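Local coordinates for E2A dna-binding protein (Human adenovirus 5, PDB 2WAZ) that binds single-stranded DNA and takes part in the elongation phase of viral strand-displacement replication, unwinding the template without ATP through its capacity to form multimers, at residues Phe32-Asp37 with Val85-His90; Asn175-Lys180 with His335-Val340. The protein carries 1 engineered substitution. All coordinates share one frame; numbering follows the deposited sequence.

Contact 1. Residues Phe32-Asp37 with Val85-His90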
loop_
_atom_site.group_PDB
_atom_site.type_symbol
_atom_site.label_atom_id
_atom_site.label_comp_id
_atom_site.label_asym_id
_atom_site.label_seq_id
_atom_site.Cartn_x
_atom_site.Cartn_y
_atom_site.Cartn_z
ATOM N N PHE A 32 0.787 -15.740 21.759
ATOM C CA PHE A 32 0.254 -15.893 20.418
ATOM C C PHE A 32 -0.903 -16.908 20.413
ATOM O O PHE A 32 -0.745 -18.020 20.942
ATOM C CB PHE A 32 1.358 -16.370 19.487
ATOM C CG PHE A 32 0.932 -16.445 18.081
ATOM C CD1 PHE A 32 0.799 -15.274 17.312
ATOM C CD2 PHE A 32 0.582 -17.654 17.529
ATOM C CE1 PHE A 32 0.356 -15.347 16.027
ATOM C CE2 PHE A 32 0.132 -17.744 16.211
ATOM C CZ PHE A 32 0.043 -16.604 15.445
ATOM N N LYS A 33 -2.045 -16.542 19.811
ATOM C CA LYS A 33 -3.223 -17.426 19.697
ATOM C C LYS A 33 -3.802 -17.419 18.312
ATOM O O LYS A 33 -5.006 -17.686 18.134
ATOM C CB LYS A 33 -4.377 -16.981 20.642
ATOM C CG LYS A 33 -4.041 -16.989 22.107
ATOM C CD LYS A 33 -3.956 -18.405 22.569
ATOM C CE LYS A 33 -3.464 -18.494 24.027
ATOM N NZ LYS A 33 -3.472 -19.948 24.476
ATOM N N LEU A 34 -2.977 -17.062 17.334
ATOM C CA LEU A 34 -3.400 -17.028 15.930
ATOM C C LEU A 34 -4.586 -16.082 15.698
ATOM O O LEU A 34 -5.393 -16.279 14.778
ATOM C CB LEU A 34 -3.786 -18.440 15.559
ATOM C CG LEU A 34 -3.486 -19.283 14.293
ATOM C CD1 LEU A 34 -4.776 -19.845 13.739
ATOM C CD2 LEU A 34 -2.605 -18.731 13.223
ATOM N N LEU A 35 -4.764 -15.103 16.565
ATOM C CA LEU A 35 -5.922 -14.188 16.373
ATOM C C LEU A 35 -5.627 -13.174 15.227
ATOM O O LEU A 35 -4.452 -12.880 14.966
ATOM C CB LEU A 35 -6.205 -13.440 17.649
ATOM C CG LEU A 35 -7.168 -13.943 18.719
ATOM C CD1 LEU A 35 -7.743 -15.218 18.406
ATOM C CD2 LEU A 35 -6.485 -13.916 20.117
ATOM N N PRO A 36 -6.684 -12.653 14.558
ATOM C CA PRO A 36 -6.530 -11.745 13.402
ATOM C C PRO A 36 -5.656 -10.510 13.620
ATOM O O PRO A 36 -4.945 -10.127 12.691
ATOM C CB PRO A 36 -7.972 -11.345 13.020
ATOM C CG PRO A 36 -8.876 -12.158 13.833
ATOM C CD PRO A 36 -8.097 -12.909 14.899
ATOM N N ASP A 37 -5.647 -9.926 14.821
ATOM C CA ASP A 37 -4.755 -8.774 15.109
ATOM C C ASP A 37 -3.362 -9.137 15.655
ATOM O O ASP A 37 -2.563 -8.259 15.959
ATOM C CB ASP A 37 -5.452 -7.701 16.009
ATOM C CG ASP A 37 -5.233 -7.902 17.579
ATOM O OD1 ASP A 37 -5.003 -9.030 18.137
ATOM O OD2 ASP A 37 -5.358 -6.864 18.287
ATOM N N VAL A 85 -7.798 -21.733 8.427
ATOM C CA VAL A 85 -8.543 -20.877 9.313
ATOM C C VAL A 85 -8.811 -19.512 8.680
ATOM O O VAL A 85 -7.904 -18.900 8.169
ATOM C CB VAL A 85 -7.938 -20.761 10.761
ATOM C CG1 VAL A 85 -6.828 -21.824 11.060
ATOM C CG2 VAL A 85 -7.482 -19.368 11.084
ATOM N N THR A 86 -10.065 -19.044 8.672
ATOM C CA THR A 86 -10.329 -17.657 8.232
ATOM C C THR A 86 -11.178 -16.959 9.287
ATOM O O THR A 86 -11.962 -17.614 9.965
ATOM C CB THR A 86 -11.037 -17.533 6.863
ATOM O OG1 THR A 86 -12.448 -17.441 7.064
ATOM C CG2 THR A 86 -10.720 -18.686 5.927
ATOM N N TYR A 87 -10.999 -15.648 9.436
ATOM C CA TYR A 87 -11.812 -14.887 10.337
ATOM C C TYR A 87 -12.591 -13.894 9.503
ATOM O O TYR A 87 -12.013 -12.971 8.907
ATOM C CB TYR A 87 -10.948 -14.156 11.358
ATOM C CG TYR A 87 -10.141 -15.052 12.259
ATOM C CD1 TYR A 87 -10.687 -15.526 13.447
ATOM C CD2 TYR A 87 -8.844 -15.405 11.953
ATOM C CE1 TYR A 87 -9.982 -16.341 14.301
ATOM C CE2 TYR A 87 -8.110 -16.230 12.814
ATOM C CZ TYR A 87 -8.712 -16.688 13.995
ATOM O OH TYR A 87 -8.045 -17.476 14.904
ATOM N N LYS A 88 -13.900 -14.084 9.433
ATOM C CA LYS A 88 -14.733 -13.248 8.571
ATOM C C LYS A 88 -14.542 -11.770 8.934
ATOM O O LYS A 88 -14.502 -11.419 10.124
ATOM C CB LYS A 88 -16.198 -13.661 8.749
ATOM C CG LYS A 88 -17.073 -13.328 7.569
ATOM C CD LYS A 88 -18.543 -13.643 7.814
ATOM C CE LYS A 88 -19.323 -13.367 6.507
ATOM N NZ LYS A 88 -20.782 -13.073 6.757
ATOM N N HIS A 89 -14.408 -10.902 7.923
ATOM C CA HIS A 89 -14.176 -9.428 8.148
ATOM C C HIS A 89 -12.759 -9.054 8.631
ATOM O O HIS A 89 -12.505 -7.910 9.040
ATOM C CB HIS A 89 -15.243 -8.792 9.087
ATOM C CG HIS A 89 -16.648 -9.227 8.787
ATOM N ND1 HIS A 89 -17.393 -8.688 7.758
ATOM C CD2 HIS A 89 -17.446 -10.142 9.385
ATOM C CE1 HIS A 89 -18.582 -9.264 7.725
ATOM N NE2 HIS A 89 -18.647 -10.137 8.714
ATOM N N HIS A 90 -11.853 -10.025 8.617
ATOM C CA HIS A 90 -10.438 -9.757 8.896
ATOM C C HIS A 90 -9.568 -10.403 7.833
ATOM O O HIS A 90 -8.909 -11.425 8.100
ATOM C CB HIS A 90 -10.019 -10.346 10.251
ATOM C CG HIS A 90 -10.818 -9.842 11.406
ATOM N ND1 HIS A 90 -10.383 -8.812 12.199
ATOM C CD2 HIS A 90 -12.016 -10.246 11.919
ATOM C CE1 HIS A 90 -11.268 -8.609 13.161
ATOM N NE2 HIS A 90 -12.274 -9.453 12.998
#
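Pro36 rests the CG-CD edge of its slightly tilted pyrrolidine on one face of the Tyr87 phenol, with CD 3.7 Å from the ring centroid and 1° off the normal, a CH-pi contact made squarely over the centre. Its CG leans over the root of the same ring, 3.5 Å from Tyr87 CG. The pyrrolidine has a second aromatic partner: Pro36 CG stands over a face of the His90 imidazole, 4.0 Å from its centroid, while Pro36 CB packs on His90 CB. Tyr87 and His90 are the first and last residues of a type II beta turn, closed by a bond from His90 N to Tyr87 O, and in both CG lies anti to the carbonyl carbon (chi1 -62° and -58°), an orientation that turns both rings to Pro36, which sits in the corner they form, the imidazole at roughly a right angle to the phenol. This ties the loop between helices 26-31 and 40-53 of the all-alpha domain to the chain that leaves helix 64-83. Beyond the proline, the phenol reaches back along the first loop until Tyr87 OH comes within 2.9 Å of Leu34 O. Leu34 and Val85 meet tip to tip, CD1 of the leucine lying 3.8 Å from CG2 of the valine. Helix 7-21 packs alongside, where Met12 touches Leu34 and Trp8 touches Tyr87; Trp8 NE1 also bonds to Lys33 O.

Contact 2. Residues Asn175-Lys180 with His335-Val340. Engineered in segment 335-340: Pro339 (natural residue Asn).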
loop_
_atom_site.group_PDB
_atom_site.type_symbol
_atom_site.label_atom_id
_atom_site.label_comp_id
_atom_site.label_asym_id
_atom_site.label_seq_id
_atom_site.Cartn_x
_atom_site.Cartn_y
_atom_site.Cartn_z
ATOM N N ASN A 175 -6.928 19.258 -4.809
ATOM C CA ASN A 175 -6.540 18.614 -3.550
ATOM C C ASN A 175 -7.569 18.854 -2.431
ATOM O O ASN A 175 -7.259 18.791 -1.249
ATOM C CB ASN A 175 -5.096 19.012 -3.155
ATOM C CG ASN A 175 -4.397 17.966 -2.280
ATOM O OD1 ASN A 175 -4.810 16.799 -2.174
ATOM N ND2 ASN A 175 -3.328 18.392 -1.640
ATOM N N GLN A 176 -8.803 19.142 -2.819
ATOM C CA GLN A 176 -9.926 19.098 -1.888
ATOM C C GLN A 176 -10.861 18.004 -2.380
ATOM O O GLN A 176 -10.874 17.654 -3.573
ATOM C CB GLN A 176 -10.593 20.471 -1.758
ATOM C CG GLN A 176 -9.533 21.454 -1.249
ATOM C CD GLN A 176 -10.027 22.880 -0.902
ATOM O OE1 GLN A 176 -11.235 23.210 -0.993
ATOM N NE2 GLN A 176 -9.065 23.738 -0.500
ATOM N N PHE A 177 -11.595 17.400 -1.471
ATOM C CA PHE A 177 -12.247 16.185 -1.861
ATOM C C PHE A 177 -13.702 16.193 -1.467
ATOM O O PHE A 177 -14.052 16.681 -0.405
ATOM C CB PHE A 177 -11.515 14.983 -1.256
ATOM C CG PHE A 177 -10.038 14.902 -1.604
ATOM C CD1 PHE A 177 -9.612 14.114 -2.676
ATOM C CD2 PHE A 177 -9.081 15.546 -0.807
ATOM C CE1 PHE A 177 -8.236 14.012 -3.014
ATOM C CE2 PHE A 177 -7.720 15.452 -1.105
ATOM C CZ PHE A 177 -7.286 14.688 -2.220
ATOM N N SER A 178 -14.539 15.654 -2.340
ATOM C CA SER A 178 -15.947 15.586 -2.084
ATOM C C SER A 178 -16.286 14.271 -1.404
ATOM O O SER A 178 -15.493 13.316 -1.404
ATOM C CB SER A 178 -16.748 15.720 -3.409
ATOM O OG SER A 178 -16.725 14.500 -4.161
ATOM N N GLY A 179 -17.514 14.216 -0.882
ATOM C CA GLY A 179 -18.113 13.039 -0.312
ATOM C C GLY A 179 -18.220 11.904 -1.279
ATOM O O GLY A 179 -18.515 10.780 -0.873
ATOM N N LYS A 180 -17.949 12.138 -2.553
ATOM C CA LYS A 180 -17.945 11.000 -3.497
ATOM C C LYS A 180 -16.565 10.656 -3.993
ATOM O O LYS A 180 -16.392 9.714 -4.793
ATOM C CB LYS A 180 -18.911 11.236 -4.686
ATOM C CG LYS A 180 -20.402 11.090 -4.287
ATOM C CD LYS A 180 -21.319 10.897 -5.507
ATOM C CE LYS A 180 -22.767 11.314 -5.184
ATOM N NZ LYS A 180 -23.124 10.883 -3.778
ATOM N N HIS A 335 -15.270 3.033 0.627
ATOM C CA HIS A 335 -13.938 3.671 0.558
ATOM C C HIS A 335 -13.975 5.203 0.289
ATOM O O HIS A 335 -12.926 5.826 0.067
ATOM C CB HIS A 335 -13.042 3.001 -0.499
ATOM C CG HIS A 335 -12.873 1.530 -0.312
ATOM N ND1 HIS A 335 -12.293 0.981 0.816
ATOM C CD2 HIS A 335 -13.189 0.492 -1.120
ATOM C CE1 HIS A 335 -12.264 -0.332 0.691
ATOM N NE2 HIS A 335 -12.798 -0.652 -0.476
ATOM N N GLN A 336 -15.168 5.789 0.268
ATOM C CA GLN A 336 -15.320 7.247 -0.008
ATOM C C GLN A 336 -14.571 8.088 0.982
ATOM O O GLN A 336 -14.621 7.806 2.150
ATOM C CB GLN A 336 -16.805 7.661 0.012
ATOM C CG GLN A 336 -17.457 7.387 -1.328
ATOM C CD GLN A 336 -18.969 7.534 -1.355
ATOM O OE1 GLN A 336 -19.597 7.527 -2.444
ATOM N NE2 GLN A 336 -19.556 7.667 -0.186
ATOM N N TYR A 337 -13.824 9.073 0.519
ATOM C CA TYR A 337 -13.396 10.158 1.386
ATOM C C TYR A 337 -14.605 10.734 2.238
ATOM O O TYR A 337 -15.792 10.758 1.815
ATOM C CB TYR A 337 -12.818 11.237 0.516
ATOM C CG TYR A 337 -11.897 12.236 1.188
ATOM C CD1 TYR A 337 -12.415 13.392 1.784
ATOM C CD2 TYR A 337 -10.508 12.085 1.139
ATOM C CE1 TYR A 337 -11.582 14.375 2.371
ATOM C CE2 TYR A 337 -9.639 13.066 1.748
ATOM C CZ TYR A 337 -10.212 14.203 2.363
ATOM O OH TYR A 337 -9.433 15.184 2.944
ATOM N N ARG A 338 -14.286 11.175 3.431
ATOM C CA ARG A 338 -15.279 11.667 4.372
ATOM C C ARG A 338 -14.857 13.080 4.688
ATOM O O ARG A 338 -14.016 13.295 5.541
ATOM C CB ARG A 338 -15.353 10.788 5.595
ATOM C CG ARG A 338 -16.044 9.436 5.339
ATOM C CD ARG A 338 -15.963 8.510 6.597
ATOM N NE ARG A 338 -17.030 8.934 7.506
ATOM C CZ ARG A 338 -16.925 9.235 8.803
ATOM N NH1 ARG A 338 -15.789 9.078 9.509
ATOM N NH2 ARG A 338 -18.026 9.662 9.403
ATOM N N PRO A 339 -15.374 14.050 3.914
ATOM C CA PRO A 339 -14.783 15.385 4.054
ATOM C C PRO A 339 -15.495 16.015 5.190
ATOM O O PRO A 339 -16.618 15.590 5.538
ATOM C CB PRO A 339 -15.257 16.169 2.793
ATOM C CG PRO A 339 -16.477 15.388 2.244
ATOM C CD PRO A 339 -16.379 13.946 2.826
ATOM N N VAL A 340 -14.853 17.024 5.740
ATOM C CA VAL A 340 -15.570 17.980 6.533
ATOM C C VAL A 340 -15.414 19.385 5.907
ATOM O O VAL A 340 -14.311 19.982 5.851
ATOM C CB VAL A 340 -15.134 17.910 8.019
ATOM C CG1 VAL A 340 -13.929 18.844 8.267
ATOM C CG2 VAL A 340 -16.376 18.188 8.973
HETATM O O HOH W 1 -18.211 9.932 2.151
HETATM O O HOH W 2 -18.201 7.320 -5.086
HETATM O O HOH W 3 -22.747 7.765 -2.845
#
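An ST turn in the zinc-binding domain, in which Ser178 OG accepts from Lys180 N at 3.1 Å, shapes the loop that meets the C-terminal segment 335-340. Just before this turn, Phe177 stacks on Tyr337 in an offset manner, with ring centroids 4.6 Å apart and planes inclined by 25°. The overlap is displaced enough that Phe177 CB, rather than its ring, sits over the centre of the phenol face, 3.5 Å from the centroid. Tyr337 turns this face to the loop with its CG anti to the backbone N (chi1 -160°). Phe177 CD2 extends the overlap to Tyr337 CE2 and CZ, 3.6 Å from each. Pro339, an engineered residue that replaces asparagine, lays its ring along the loop backbone: CB meets Phe177 O and CG comes to 3.5 Å from Gly179 N. At the other end, Gly179 O stands above the Gln336 amide plane, 3.3 Å from CD, and water bridges the polar groups. One water donates to both Gly179 O and Tyr337 O, the latter at 2.6 Å; a second donates to Lys180 O and Gln336 OE1. A third donates to the same OE1, which thus accepts from two waters, and takes a weak bond from Lys180 NZ. The Gln336 and Lys180 side chains run side by side in the same direction. Around this surface contact, His168 and Asp169 hold Ser178 from the loop after strand 158-165, Tyr337 shares a backbone bond with Ser181, and Phe177 also packs on Phe185 of strand 185-186.

The two contacts stand in series along the chain: contact 1 closes within the all-alpha domain before contact 2 opens. Their centres are 31 Å apart and their nearest atoms about 11 Å, with no touch between them. Only contact 2 lies near an annotated metal site. Its loop 175-180 lies in sequence between two zinc ligands, Cys166 and Cys182, and the side chain of Lys180 is about 8 Å from a bound zinc ion; contact 1 lies away from the annotated sites. Both join loops rather than regular elements, but the segments of contact 1 are 48 residues apart along the chain and those of contact 2 are 155, and contact 2 relies partly on water.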